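Local coordinates for protein cytochrome c-550 (Paracoccus denitrificans, PDB 1COT) that binds a covalently attached heme c and probably carries electrons between partners in bacterial electron transport, at residues Tyr79-Lys84 and Lys106-Val111. Numbering follows the deposited sequence.
Sequences YVTDPK and KNQADV. With HEC (heme c), chain B.
Gln108 reaches across to Val80 and Thr81 and meets them with different parts of its side chain. Gln108 NE2 donates a hydrogen bond to Thr81 OG1 at 3.0 Å. The bond is bent, with an N-H...O angle of 149°. Thr81 OG1 is tilted 21° out of the Gln108 amide plane. Thr81 OG1 is also hydrogen-bonded to Ile77 O, one turn back in its own helix. Thr81 chi1 of -62° sets OG1 beside the backbone N, where it can take the amide and reach back to Ile77 O. The Gln108 chain bends at chi2, and its aliphatic part runs alongside Val80, with Gln108 CG 3.9 Å from Val80 CG2. Shortening Gln108 to an alanine would probably leave Thr81 OG1 without its amide donor and Val80 CG2 without the CG methylene beside it. This is the cytochrome c fold, where the first turn of the C-terminal helix 108-117 packs near the heme-lining part of helix 73-81. The two methyls of Val80 divide the work: CG2 faces Gln108, while CG1 lies 3.6 Å from the heme methyl CMB. Tyr79 also lines the heme pocket. Tyr79 CE2 lies 3.6 Å from heme C3A, with the ring set obliquely. Pro83 CG lies over one face of the Tyr79 ring, offset toward the rim. Beyond Thr81, Asp82 N-caps the next helix, with Asp82 OD1 accepting from Lys84 N at 3.2 Å.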
ATOM      1  N   TYR A  79      -6.924   4.587   0.166  1.00 11.87           N
ATOM      2  CA  TYR A  79      -5.617   5.170  -0.063  1.00 11.70           C
ATOM      3  C   TYR A  79      -5.141   5.107  -1.516  1.00 14.24           C
ATOM      4  O   TYR A  79      -4.660   6.112  -2.056  1.00 12.56           O
ATOM      5  CB  TYR A  79      -4.629   4.439   0.845  1.00 12.72           C
ATOM      6  CG  TYR A  79      -3.193   4.832   0.628  1.00 11.56           C
ATOM      7  CD1 TYR A  79      -2.696   5.986   1.232  1.00  9.61           C
ATOM      8  CD2 TYR A  79      -2.345   4.041  -0.153  1.00 12.33           C
ATOM      9  CE1 TYR A  79      -1.357   6.326   1.023  1.00 13.43           C
ATOM     10  CE2 TYR A  79      -1.002   4.363  -0.373  1.00  9.03           C
ATOM     11  CZ  TYR A  79      -0.524   5.523   0.237  1.00 12.83           C
ATOM     12  OH  TYR A  79       0.785   5.873   0.049  1.00 13.29           O
ATOM     13  N   VAL A  80      -5.247   3.943  -2.173  1.00  7.96           N
ATOM     14  CA  VAL A  80      -4.779   3.835  -3.562  1.00  8.63           C
ATOM     15  C   VAL A  80      -5.618   4.649  -4.511  1.00  8.80           C
ATOM     16  O   VAL A  80      -5.192   4.929  -5.633  1.00 11.83           O
ATOM     17  CB  VAL A  80      -4.548   2.438  -4.121  1.00 19.22           C
ATOM     18  CG1 VAL A  80      -3.698   1.603  -3.179  1.00 17.87           C
ATOM     19  CG2 VAL A  80      -5.870   1.715  -4.392  1.00 15.40           C
ATOM     20  N   THR A  81      -6.812   5.010  -4.066  1.00 11.63           N
ATOM     21  CA  THR A  81      -7.667   5.808  -4.910  1.00 13.08           C
ATOM     22  C   THR A  81      -6.949   7.135  -5.151  1.00 18.38           C
ATOM     23  O   THR A  81      -6.920   7.654  -6.262  1.00 12.31           O
ATOM     24  CB  THR A  81      -9.040   6.047  -4.263  1.00 10.78           C
ATOM     25  OG1 THR A  81      -9.678   4.801  -4.075  1.00  9.73           O
ATOM     26  CG2 THR A  81      -9.879   6.921  -5.187  1.00 10.21           C
ATOM     27  N   ASP A  82      -6.350   7.669  -4.094  1.00 10.11           N
ATOM     28  CA  ASP A  82      -5.612   8.916  -4.146  1.00 11.75           C
ATOM     29  C   ASP A  82      -5.022   9.144  -2.775  1.00  5.45           C
ATOM     30  O   ASP A  82      -5.711   9.538  -1.838  1.00 10.50           O
ATOM     31  CB  ASP A  82      -6.452  10.140  -4.548  1.00 12.41           C
ATOM     32  CG  ASP A  82      -5.638  11.377  -4.812  1.00 21.44           C
ATOM     33  OD1 ASP A  82      -4.384  11.326  -4.429  1.00 16.75           O
ATOM     34  OD2 ASP A  82      -6.116  12.356  -5.339  1.00 19.44           O
ATOM     35  N   PRO A  83      -3.743   8.864  -2.667  1.00  9.80           N
ATOM     36  CA  PRO A  83      -3.063   9.007  -1.399  1.00 10.54           C
ATOM     37  C   PRO A  83      -3.166  10.360  -0.728  1.00 15.68           C
ATOM     38  O   PRO A  83      -3.287  10.461   0.500  1.00 13.54           O
ATOM     39  CB  PRO A  83      -1.597   8.677  -1.701  1.00  9.76           C
ATOM     40  CG  PRO A  83      -1.625   7.818  -2.952  1.00 14.77           C
ATOM     41  CD  PRO A  83      -2.863   8.257  -3.700  1.00 13.28           C
ATOM     42  N   LYS A  84      -3.118  11.409  -1.540  1.00 13.71           N
ATOM     43  CA  LYS A  84      -3.176  12.775  -1.068  1.00 14.47           C
ATOM     44  C   LYS A  84      -4.280  13.099  -0.083  1.00 15.45           C
ATOM     45  O   LYS A  84      -4.035  13.439   1.077  1.00 16.56           O
ATOM     46  CB  LYS A  84      -2.978  13.808  -2.164  1.00 12.73           C
ATOM     47  CG  LYS A  84      -2.950  15.243  -1.650  1.00 26.25           C
ATOM     48  CD  LYS A  84      -1.859  15.600  -0.639  1.00 54.38           C
ATOM     49  CE  LYS A  84      -1.980  17.003  -0.057  1.00 41.61           C
ATOM     50  NZ  LYS A  84      -0.834  17.874  -0.340  1.00 78.09           N
ATOM     51  N   LYS A 106     -10.069   3.171 -10.499  1.00 14.01           N
ATOM     52  CA  LYS A 106     -11.010   2.101 -10.717  1.00 19.67           C
ATOM     53  C   LYS A 106     -10.303   0.780 -10.474  1.00 17.25           C
ATOM     54  O   LYS A 106      -9.078   0.713 -10.511  1.00 16.47           O
ATOM     55  CB  LYS A 106     -11.631   2.147 -12.104  1.00 26.99           C
ATOM     56  CG  LYS A 106     -10.594   1.843 -13.174  1.00 22.12           C
ATOM     57  CD  LYS A 106     -11.019   2.070 -14.616  1.00100.00           C
ATOM     58  CE  LYS A 106     -10.136   1.360 -15.634  1.00100.00           C
ATOM     59  NZ  LYS A 106     -10.762   1.212 -16.957  1.00100.00           N
ATOM     60  N   ASN A 107     -11.078  -0.261 -10.201  1.00 13.59           N
ATOM     61  CA  ASN A 107     -10.518  -1.580  -9.952  1.00 15.49           C
ATOM     62  C   ASN A 107      -9.654  -1.693  -8.716  1.00 15.18           C
ATOM     63  O   ASN A 107      -8.821  -2.584  -8.605  1.00 16.40           O
ATOM     64  CB  ASN A 107      -9.726  -2.116 -11.153  1.00 10.65           C
ATOM     65  CG  ASN A 107     -10.626  -2.160 -12.361  1.00 24.24           C
ATOM     66  OD1 ASN A 107     -11.797  -2.552 -12.270  1.00 30.59           O
ATOM     67  ND2 ASN A 107     -10.084  -1.731 -13.497  1.00 22.81           N
ATOM     68  N   GLN A 108      -9.877  -0.767  -7.786  1.00 14.73           N
ATOM     69  CA  GLN A 108      -9.123  -0.753  -6.539  1.00 15.56           C
ATOM     70  C   GLN A 108      -9.306  -2.048  -5.749  1.00 12.74           C
ATOM     71  O   GLN A 108      -8.354  -2.606  -5.223  1.00 11.77           O
ATOM     72  CB  GLN A 108      -9.431   0.483  -5.657  1.00 13.26           C
ATOM     73  CG  GLN A 108      -9.209   1.848  -6.341  1.00  9.71           C
ATOM     74  CD  GLN A 108     -10.526   2.356  -6.864  1.00 14.73           C
ATOM     75  OE1 GLN A 108     -11.244   1.640  -7.564  1.00 18.06           O
ATOM     76  NE2 GLN A 108     -10.864   3.595  -6.527  1.00 16.18           N
ATOM     77  N   ALA A 109     -10.537  -2.534  -5.659  1.00 12.96           N
ATOM     78  CA  ALA A 109     -10.803  -3.758  -4.922  1.00 12.96           C
ATOM     79  C   ALA A 109     -10.073  -4.988  -5.459  1.00 14.37           C
ATOM     80  O   ALA A 109      -9.675  -5.860  -4.693  1.00 13.80           O
ATOM     81  CB  ALA A 109     -12.297  -4.032  -4.859  1.00 13.41           C
ATOM     82  N   ASP A 110      -9.899  -5.058  -6.775  1.00 13.20           N
ATOM     83  CA  ASP A 110      -9.216  -6.189  -7.367  1.00 10.02           C
ATOM     84  C   ASP A 110      -7.757  -6.192  -6.975  1.00 11.57           C
ATOM     85  O   ASP A 110      -7.210  -7.193  -6.541  1.00 11.61           O
ATOM     86  CB  ASP A 110      -9.286  -6.092  -8.888  1.00  9.38           C
ATOM     87  CG  ASP A 110     -10.671  -6.225  -9.429  1.00 16.84           C
ATOM     88  OD1 ASP A 110     -11.506  -6.872  -8.663  1.00 15.09           O
ATOM     89  OD2 ASP A 110     -10.983  -5.766 -10.505  1.00 22.24           O
ATOM     90  N   VAL A 111      -7.119  -5.032  -7.137  1.00 11.67           N
ATOM     91  CA  VAL A 111      -5.719  -4.971  -6.776  1.00 13.72           C
ATOM     92  C   VAL A 111      -5.559  -5.252  -5.286  1.00 11.80           C
ATOM     93  O   VAL A 111      -4.626  -5.932  -4.866  1.00 12.03           O
ATOM     94  CB  VAL A 111      -4.976  -3.738  -7.294  1.00 16.21           C
ATOM     95  CG1 VAL A 111      -5.264  -2.516  -6.430  1.00 14.83           C
ATOM     96  CG2 VAL A 111      -3.480  -4.010  -7.329  1.00 17.70           C
TER
HETATM   97 FE   HEC B 130       2.620   2.790  -3.988  1.00 11.12          FE
HETATM   98  CHA HEC B 130       3.472   3.434  -0.801  1.00  9.37           C
HETATM   99  CHB HEC B 130       0.144   0.768  -2.947  1.00 14.03           C
HETATM  100  CHC HEC B 130       1.757   2.146  -7.209  1.00  9.34           C
HETATM  101  CHD HEC B 130       5.180   4.706  -5.093  1.00 11.80           C
HETATM  102  NA  HEC B 130       1.921   2.217  -2.241  1.00  8.46           N
HETATM  103  C1A HEC B 130       2.436   2.602  -1.008  1.00  8.80           C
HETATM  104  C2A HEC B 130       1.672   1.966   0.042  1.00 10.51           C
HETATM  105  C3A HEC B 130       0.724   1.208  -0.539  1.00 12.26           C
HETATM  106  C4A HEC B 130       0.887   1.364  -1.950  1.00  9.42           C
HETATM  107  CMA HEC B 130      -0.330   0.354   0.125  1.00 10.82           C
HETATM  108  CAA HEC B 130       1.921   2.149   1.514  1.00  7.76           C
HETATM  109  CBA HEC B 130       2.871   1.042   1.996  1.00 14.97           C
HETATM  110  CGA HEC B 130       3.164   0.995   3.499  1.00 10.37           C
HETATM  111  O1A HEC B 130       4.170   0.376   3.714  1.00 14.30           O
HETATM  112  O2A HEC B 130       2.501   1.488   4.378  1.00 11.72           O
HETATM  113  NB  HEC B 130       1.245   1.722  -4.905  1.00 10.52           N
HETATM  114  C1B HEC B 130       0.354   0.911  -4.274  1.00  9.51           C
HETATM  115  C2B HEC B 130      -0.438   0.259  -5.271  1.00  9.38           C
HETATM  116  C3B HEC B 130       0.017   0.663  -6.446  1.00 12.95           C
HETATM  117  C4B HEC B 130       1.052   1.574  -6.215  1.00 11.42           C
HETATM  118  CMB HEC B 130      -1.600  -0.694  -4.933  1.00  9.42           C
HETATM  119  CAB HEC B 130      -0.571   0.341  -7.761  1.00 15.18           C
HETATM  120  CBB HEC B 130      -2.012   0.623  -8.077  1.00 10.36           C
HETATM  121  NC  HEC B 130       3.273   3.309  -5.752  1.00 10.15           N
HETATM  122  C1C HEC B 130       2.819   2.947  -6.992  1.00 10.49           C
HETATM  123  C2C HEC B 130       3.636   3.539  -8.030  1.00 10.71           C
HETATM  124  C3C HEC B 130       4.609   4.249  -7.418  1.00 10.48           C
HETATM  125  C4C HEC B 130       4.389   4.090  -6.014  1.00  8.19           C
HETATM  126  CMC HEC B 130       3.407   3.371  -9.528  1.00 13.40           C
HETATM  127  CAC HEC B 130       5.738   5.050  -8.010  1.00 12.59           C
HETATM  128  CBC HEC B 130       5.754   5.836  -9.283  1.00  9.65           C
HETATM  129  ND  HEC B 130       4.028   3.892  -3.121  1.00 11.41           N
HETATM  130  C1D HEC B 130       5.010   4.602  -3.764  1.00  8.97           C
HETATM  131  C2D HEC B 130       5.852   5.242  -2.770  1.00  8.71           C
HETATM  132  C3D HEC B 130       5.360   4.851  -1.579  1.00  8.09           C
HETATM  133  C4D HEC B 130       4.221   4.032  -1.793  1.00 13.02           C
HETATM  134  CMD HEC B 130       7.027   6.151  -3.050  1.00 11.55           C
HETATM  135  CAD HEC B 130       5.811   5.323  -0.251  1.00 11.73           C
HETATM  136  CBD HEC B 130       4.834   6.506   0.028  1.00 14.11           C
HETATM  137  CGD HEC B 130       5.221   7.497   1.061  1.00 21.69           C
HETATM  138  O1D HEC B 130       6.182   7.390   1.785  1.00 12.72           O
HETATM  139  O2D HEC B 130       4.444   8.481   1.154  1.00 13.49           O